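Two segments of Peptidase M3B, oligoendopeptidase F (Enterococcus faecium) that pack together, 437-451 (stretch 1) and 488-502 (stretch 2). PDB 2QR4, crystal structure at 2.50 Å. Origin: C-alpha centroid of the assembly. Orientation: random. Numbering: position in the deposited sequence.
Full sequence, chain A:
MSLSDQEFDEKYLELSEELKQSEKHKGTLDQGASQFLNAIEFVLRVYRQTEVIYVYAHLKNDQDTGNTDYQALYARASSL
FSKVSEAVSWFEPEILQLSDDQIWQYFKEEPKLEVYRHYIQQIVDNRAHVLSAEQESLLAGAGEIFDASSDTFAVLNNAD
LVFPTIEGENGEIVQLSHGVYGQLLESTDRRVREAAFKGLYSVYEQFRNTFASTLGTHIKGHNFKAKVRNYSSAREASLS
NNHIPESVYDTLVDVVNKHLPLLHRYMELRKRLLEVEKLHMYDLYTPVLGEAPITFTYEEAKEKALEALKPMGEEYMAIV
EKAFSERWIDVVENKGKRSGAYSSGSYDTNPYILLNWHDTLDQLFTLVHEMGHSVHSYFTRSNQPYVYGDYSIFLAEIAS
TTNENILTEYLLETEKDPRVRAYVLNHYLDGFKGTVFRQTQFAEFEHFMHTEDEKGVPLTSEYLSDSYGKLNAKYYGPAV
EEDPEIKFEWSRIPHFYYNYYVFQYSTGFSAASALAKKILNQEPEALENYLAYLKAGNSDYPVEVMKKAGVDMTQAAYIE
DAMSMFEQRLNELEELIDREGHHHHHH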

# COMPACT_ATOMS: atom_id res chain seq x y z
N PHE A 437 -15.56 15.07 22.01
CA PHE A 437 -15.10 16.10 21.09
C PHE A 437 -13.98 15.60 20.17
O PHE A 437 -14.08 15.72 18.94
CB PHE A 437 -14.69 17.39 21.83
CG PHE A 437 -15.86 18.20 22.30
CD1 PHE A 437 -16.68 18.85 21.38
CD2 PHE A 437 -16.18 18.29 23.66
CE1 PHE A 437 -17.80 19.59 21.81
CE2 PHE A 437 -17.28 19.03 24.09
CZ PHE A 437 -18.10 19.68 23.16
N ARG A 438 -12.94 15.03 20.75
CA ARG A 438 -11.78 14.59 19.97
C ARG A 438 -12.12 13.39 19.05
O ARG A 438 -11.80 13.41 17.85
CB ARG A 438 -10.62 14.29 20.92
CG ARG A 438 -9.32 13.84 20.29
CD ARG A 438 -8.16 14.09 21.27
NE ARG A 438 -6.94 13.36 20.95
CZ ARG A 438 -6.08 13.71 19.98
NH1 ARG A 438 -5.01 12.97 19.77
NH2 ARG A 438 -6.29 14.78 19.21
N GLN A 439 -12.79 12.38 19.58
CA GLN A 439 -13.16 11.25 18.74
C GLN A 439 -14.14 11.66 17.66
O GLN A 439 -14.06 11.20 16.52
CB GLN A 439 -13.72 10.11 19.58
CG GLN A 439 -12.73 9.60 20.66
CD GLN A 439 -11.32 9.35 20.11
OE1 GLN A 439 -10.33 9.76 20.71
NE2 GLN A 439 -11.22 8.66 18.98
N THR A 440 -15.04 12.58 17.99
CA THR A 440 -15.96 13.07 16.98
C THR A 440 -15.24 13.90 15.91
O THR A 440 -15.59 13.81 14.73
CB THR A 440 -17.10 13.82 17.60
OG1 THR A 440 -17.83 12.91 18.43
CG2 THR A 440 -18.03 14.38 16.52
N GLN A 441 -14.25 14.69 16.32
CA GLN A 441 -13.39 15.40 15.39
C GLN A 441 -12.82 14.40 14.37
O GLN A 441 -12.89 14.63 13.15
CB GLN A 441 -12.24 16.09 16.13
CG GLN A 441 -11.37 17.04 15.26
CD GLN A 441 -10.17 17.61 16.02
OE1 GLN A 441 -10.09 17.53 17.24
NE2 GLN A 441 -9.21 18.16 15.29
N PHE A 442 -12.28 13.30 14.89
CA PHE A 442 -11.72 12.24 14.07
C PHE A 442 -12.80 11.66 13.17
O PHE A 442 -12.56 11.42 11.99
CB PHE A 442 -11.10 11.12 14.94
CG PHE A 442 -9.85 11.55 15.71
CD1 PHE A 442 -9.15 12.70 15.36
CD2 PHE A 442 -9.36 10.76 16.74
CE1 PHE A 442 -8.01 13.08 16.06
CE2 PHE A 442 -8.21 11.13 17.44
CZ PHE A 442 -7.53 12.29 17.10
N ALA A 443 -14.00 11.44 13.72
CA ALA A 443 -15.08 10.83 12.94
C ALA A 443 -15.49 11.73 11.80
O ALA A 443 -15.83 11.24 10.71
CB ALA A 443 -16.28 10.48 13.82
N GLU A 444 -15.47 13.03 12.05
CA GLU A 444 -15.81 14.02 11.04
C GLU A 444 -14.75 14.04 9.93
O GLU A 444 -15.10 14.10 8.75
CB GLU A 444 -15.98 15.42 11.67
CG GLU A 444 -16.57 16.47 10.69
CD GLU A 444 -16.93 17.80 11.37
OE1 GLU A 444 -16.94 17.90 12.62
OE2 GLU A 444 -17.22 18.77 10.65
N PHE A 445 -13.48 13.97 10.31
CA PHE A 445 -12.41 13.95 9.33
C PHE A 445 -12.44 12.65 8.53
O PHE A 445 -12.28 12.65 7.31
CB PHE A 445 -11.04 14.14 9.97
CG PHE A 445 -9.97 14.54 9.00
CD1 PHE A 445 -10.02 15.77 8.35
CD2 PHE A 445 -8.90 13.68 8.72
CE1 PHE A 445 -9.04 16.13 7.44
CE2 PHE A 445 -7.91 14.04 7.82
CZ PHE A 445 -7.98 15.27 7.18
N GLU A 446 -12.68 11.54 9.21
CA GLU A 446 -12.75 10.26 8.49
C GLU A 446 -13.80 10.32 7.39
O GLU A 446 -13.54 9.94 6.26
CB GLU A 446 -13.03 9.09 9.43
CG GLU A 446 -13.14 7.76 8.71
CD GLU A 446 -13.10 6.56 9.67
OE1 GLU A 446 -13.40 6.73 10.87
OE2 GLU A 446 -12.77 5.44 9.21
N HIS A 447 -14.98 10.84 7.72
CA HIS A 447 -16.04 10.90 6.74
C HIS A 447 -15.68 11.87 5.62
O HIS A 447 -15.92 11.59 4.45
CB HIS A 447 -17.38 11.28 7.38
CG HIS A 447 -18.55 11.03 6.48
ND1 HIS A 447 -19.55 11.95 6.29
CD2 HIS A 447 -18.87 9.96 5.72
CE1 HIS A 447 -20.45 11.46 5.45
NE2 HIS A 447 -20.06 10.25 5.09
N PHE A 448 -15.10 13.01 6.00
CA PHE A 448 -14.65 14.03 5.04
C PHE A 448 -13.69 13.43 4.00
O PHE A 448 -13.82 13.69 2.81
CB PHE A 448 -14.02 15.21 5.78
CG PHE A 448 -13.26 16.17 4.91
CD1 PHE A 448 -13.91 17.23 4.29
CD2 PHE A 448 -11.89 16.03 4.73
CE1 PHE A 448 -13.20 18.14 3.50
CE2 PHE A 448 -11.17 16.93 3.93
CZ PHE A 448 -11.84 17.99 3.32
N MSE A 449 -12.76 12.60 4.45
CA MSE A 449 -11.82 11.95 3.53
C MSE A 449 -12.51 11.01 2.54
O MSE A 449 -12.16 11.00 1.36
CB MSE A 449 -10.74 11.17 4.29
CG MSE A 449 -9.65 12.03 4.88
SE MSE A 449 -8.22 10.94 5.68
CE MSE A 449 -9.24 10.07 7.12
N HIS A 450 -13.47 10.21 3.01
CA HIS A 450 -14.18 9.30 2.11
C HIS A 450 -15.03 10.05 1.08
O HIS A 450 -14.99 9.73 -0.11
CB HIS A 450 -15.06 8.32 2.87
CG HIS A 450 -14.30 7.32 3.69
ND1 HIS A 450 -14.03 6.04 3.24
CD2 HIS A 450 -13.77 7.40 4.93
CE1 HIS A 450 -13.36 5.39 4.16
NE2 HIS A 450 -13.19 6.19 5.20
N THR A 451 -15.82 11.02 1.54
CA THR A 451 -16.70 11.77 0.64
C THR A 451 -15.92 12.57 -0.39
O THR A 451 -16.32 12.65 -1.54
CB THR A 451 -17.66 12.68 1.40
OG1 THR A 451 -16.91 13.49 2.32
CG2 THR A 451 -18.67 11.82 2.17
N PHE A 488 -0.55 18.05 10.75
CA PHE A 488 -0.10 16.73 10.29
C PHE A 488 -0.55 15.60 11.19
O PHE A 488 -0.30 14.42 10.91
CB PHE A 488 1.43 16.73 10.12
CG PHE A 488 1.95 17.92 9.36
CD1 PHE A 488 1.64 18.08 8.00
CD2 PHE A 488 2.72 18.89 9.98
CE1 PHE A 488 2.11 19.18 7.28
CE2 PHE A 488 3.20 20.00 9.27
CZ PHE A 488 2.90 20.14 7.92
N GLU A 489 -1.24 15.94 12.28
CA GLU A 489 -1.74 14.90 13.18
C GLU A 489 -2.56 13.78 12.50
O GLU A 489 -2.48 12.64 12.91
CB GLU A 489 -2.53 15.51 14.36
CG GLU A 489 -3.04 14.45 15.36
CD GLU A 489 -3.69 15.06 16.58
OE1 GLU A 489 -3.43 14.57 17.70
OE2 GLU A 489 -4.47 16.03 16.43
N TRP A 490 -3.32 14.08 11.44
CA TRP A 490 -4.13 13.03 10.77
C TRP A 490 -3.29 11.81 10.44
O TRP A 490 -3.82 10.70 10.36
CB TRP A 490 -4.79 13.55 9.49
CG TRP A 490 -3.79 14.08 8.52
CD1 TRP A 490 -3.37 15.38 8.40
CD2 TRP A 490 -3.04 13.32 7.57
NE1 TRP A 490 -2.41 15.47 7.42
CE2 TRP A 490 -2.19 14.22 6.90
CE3 TRP A 490 -3.01 11.96 7.22
CZ2 TRP A 490 -1.31 13.81 5.89
CZ3 TRP A 490 -2.13 11.55 6.22
CH2 TRP A 490 -1.29 12.47 5.58
N SER A 491 -1.98 12.01 10.27
CA SER A 491 -1.12 10.98 9.74
C SER A 491 -0.61 10.00 10.79
O SER A 491 -0.01 8.98 10.45
CB SER A 491 0.07 11.60 8.99
OG SER A 491 1.00 12.22 9.87
N ARG A 492 -0.85 10.28 12.07
CA ARG A 492 -0.34 9.40 13.11
C ARG A 492 -1.44 8.62 13.83
O ARG A 492 -1.16 7.84 14.74
CB ARG A 492 0.53 10.17 14.11
CG ARG A 492 -0.20 11.26 14.85
CD ARG A 492 0.76 12.11 15.71
NE ARG A 492 0.95 11.56 17.04
CZ ARG A 492 0.16 11.80 18.07
NH1 ARG A 492 0.41 11.23 19.24
NH2 ARG A 492 -0.90 12.61 17.94
N ILE A 493 -2.68 8.80 13.38
CA ILE A 493 -3.85 8.19 14.02
C ILE A 493 -4.21 6.83 13.40
O ILE A 493 -4.76 6.78 12.31
CB ILE A 493 -5.05 9.13 13.91
CG1 ILE A 493 -4.75 10.42 14.70
CG2 ILE A 493 -6.32 8.46 14.41
CD1 ILE A 493 -5.79 11.48 14.50
N PRO A 494 -3.89 5.73 14.09
CA PRO A 494 -4.12 4.35 13.62
C PRO A 494 -5.58 4.09 13.24
O PRO A 494 -5.86 3.28 12.35
CB PRO A 494 -3.73 3.47 14.83
CG PRO A 494 -2.90 4.35 15.72
CD PRO A 494 -3.33 5.77 15.46
N HIS A 495 -6.50 4.76 13.92
CA HIS A 495 -7.92 4.47 13.76
C HIS A 495 -8.46 4.81 12.39
O HIS A 495 -9.50 4.30 12.00
CB HIS A 495 -8.75 5.14 14.84
CG HIS A 495 -8.56 4.53 16.19
ND1 HIS A 495 -7.64 5.01 17.10
CD2 HIS A 495 -9.14 3.46 16.77
CE1 HIS A 495 -7.68 4.27 18.19
NE2 HIS A 495 -8.58 3.32 18.02
N PHE A 496 -7.74 5.66 11.66
CA PHE A 496 -8.17 6.02 10.32
C PHE A 496 -7.98 4.87 9.35
O PHE A 496 -8.51 4.93 8.25
CB PHE A 496 -7.42 7.24 9.81
CG PHE A 496 -7.87 8.52 10.43
CD1 PHE A 496 -9.19 8.68 10.85
CD2 PHE A 496 -6.97 9.58 10.59
CE1 PHE A 496 -9.61 9.88 11.42
CE2 PHE A 496 -7.38 10.77 11.17
CZ PHE A 496 -8.71 10.92 11.58
N TYR A 497 -7.21 3.86 9.77
CA TYR A 497 -7.00 2.62 8.98
C TYR A 497 -7.96 1.49 9.41
O TYR A 497 -7.78 0.32 9.06
CB TYR A 497 -5.54 2.13 9.09
CG TYR A 497 -4.54 3.07 8.46
CD1 TYR A 497 -4.18 2.95 7.12
CD2 TYR A 497 -3.97 4.11 9.21
CE1 TYR A 497 -3.27 3.82 6.53
CE2 TYR A 497 -3.06 4.99 8.63
CZ TYR A 497 -2.70 4.83 7.30
OH TYR A 497 -1.82 5.71 6.71
N TYR A 498 -8.96 1.83 10.21
CA TYR A 498 -10.05 0.91 10.48
C TYR A 498 -11.11 1.24 9.44
O TYR A 498 -10.78 1.51 8.29
CB TYR A 498 -10.56 1.09 11.90
CG TYR A 498 -9.59 0.60 12.95
CD1 TYR A 498 -8.23 0.49 12.68
CD2 TYR A 498 -10.02 0.24 14.22
CE1 TYR A 498 -7.33 0.04 13.63
CE2 TYR A 498 -9.12 -0.21 15.19
CZ TYR A 498 -7.78 -0.31 14.88
OH TYR A 498 -6.89 -0.76 15.82
N ASN A 499 -12.37 1.25 9.83
CA ASN A 499 -13.44 1.47 8.86
C ASN A 499 -14.65 2.11 9.54
O ASN A 499 -15.63 1.45 9.87
CB ASN A 499 -13.82 0.13 8.21
CG ASN A 499 -14.68 0.30 6.97
OD1 ASN A 499 -14.84 1.40 6.45
ND2 ASN A 499 -15.24 -0.81 6.48
N TYR A 500 -14.57 3.41 9.78
CA TYR A 500 -15.64 4.08 10.49
C TYR A 500 -15.84 3.48 11.87
O TYR A 500 -16.94 3.06 12.24
CB TYR A 500 -16.92 4.02 9.68
CG TYR A 500 -16.95 5.02 8.55
CD1 TYR A 500 -17.26 6.35 8.79
CD2 TYR A 500 -16.67 4.64 7.25
CE1 TYR A 500 -17.29 7.27 7.77
CE2 TYR A 500 -16.71 5.55 6.22
CZ TYR A 500 -17.02 6.87 6.49
OH TYR A 500 -17.08 7.79 5.46
N TYR A 501 -14.77 3.48 12.64
CA TYR A 501 -14.76 2.88 13.96
C TYR A 501 -14.87 3.92 15.07
O TYR A 501 -15.65 3.74 16.01
CB TYR A 501 -13.48 2.08 14.11
CG TYR A 501 -13.30 1.33 15.39
CD1 TYR A 501 -13.79 0.04 15.52
CD2 TYR A 501 -12.57 1.87 16.44
CE1 TYR A 501 -13.60 -0.68 16.68
CE2 TYR A 501 -12.36 1.16 17.60
CZ TYR A 501 -12.88 -0.12 17.71
OH TYR A 501 -12.69 -0.86 18.86
N VAL A 502 -14.10 5.01 14.97
CA VAL A 502 -13.98 5.96 16.09
C VAL A 502 -15.25 6.64 16.60
O VAL A 502 -15.32 6.96 17.78
CB VAL A 502 -12.95 7.09 15.82
CG1 VAL A 502 -11.56 6.57 15.88
CG2 VAL A 502 -13.25 7.77 14.50
O HOH W 1 -11.02 4.65 7.36
O HOH W 2 -12.39 4.80 12.60

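The buried carboxylate of Glu446 is the polar hub of this contact. Extended from the helix with chi1 and chi2 both t, it accepts a hydrogen bond from the backbone of the loop, Tyr500 N to Glu446 OE2 at 2.8 Å. Water 2 extends its reach, donating to Glu446 OE1 (2.8 Å) and to His495 O (3.0 Å) while accepting from Tyr501 N (2.7 Å). A carboxylate suits this place because one oxygen takes a loop amide directly and the other reaches the next amide through a water.

A salt bridge lies toward the start of the helix segment. Arg438 NH1 and NH2 both donate to Glu489 OE1, at 3.1 and 3.2 Å, and the acceptor sits near the guanidinium plane, where the N-H bonds point. Arg492 NH2 also reaches Glu489 OE1 (3.2 Å), so two arginines share one carboxylate oxygen.

Around and between these polar sites the packing is largely apolar. The flat face of Phe496 accommodates flexible, unbranched selenomethionine Met449, whose CE lies 4.0 Å from the ring centroid, while Phe442 and Phe445 approach obliquely. Ile493 CD1 covers one face of Phe442, 3.5 Å from the ring centroid. The broad Tyr500 ring has Glu446 CD over one face and pairs obliquely with His450. Val502 CG2 lies 4.1 Å from Ala443 CB, whose small side chain accompanies the close 5.9 Å approach of their CA atoms.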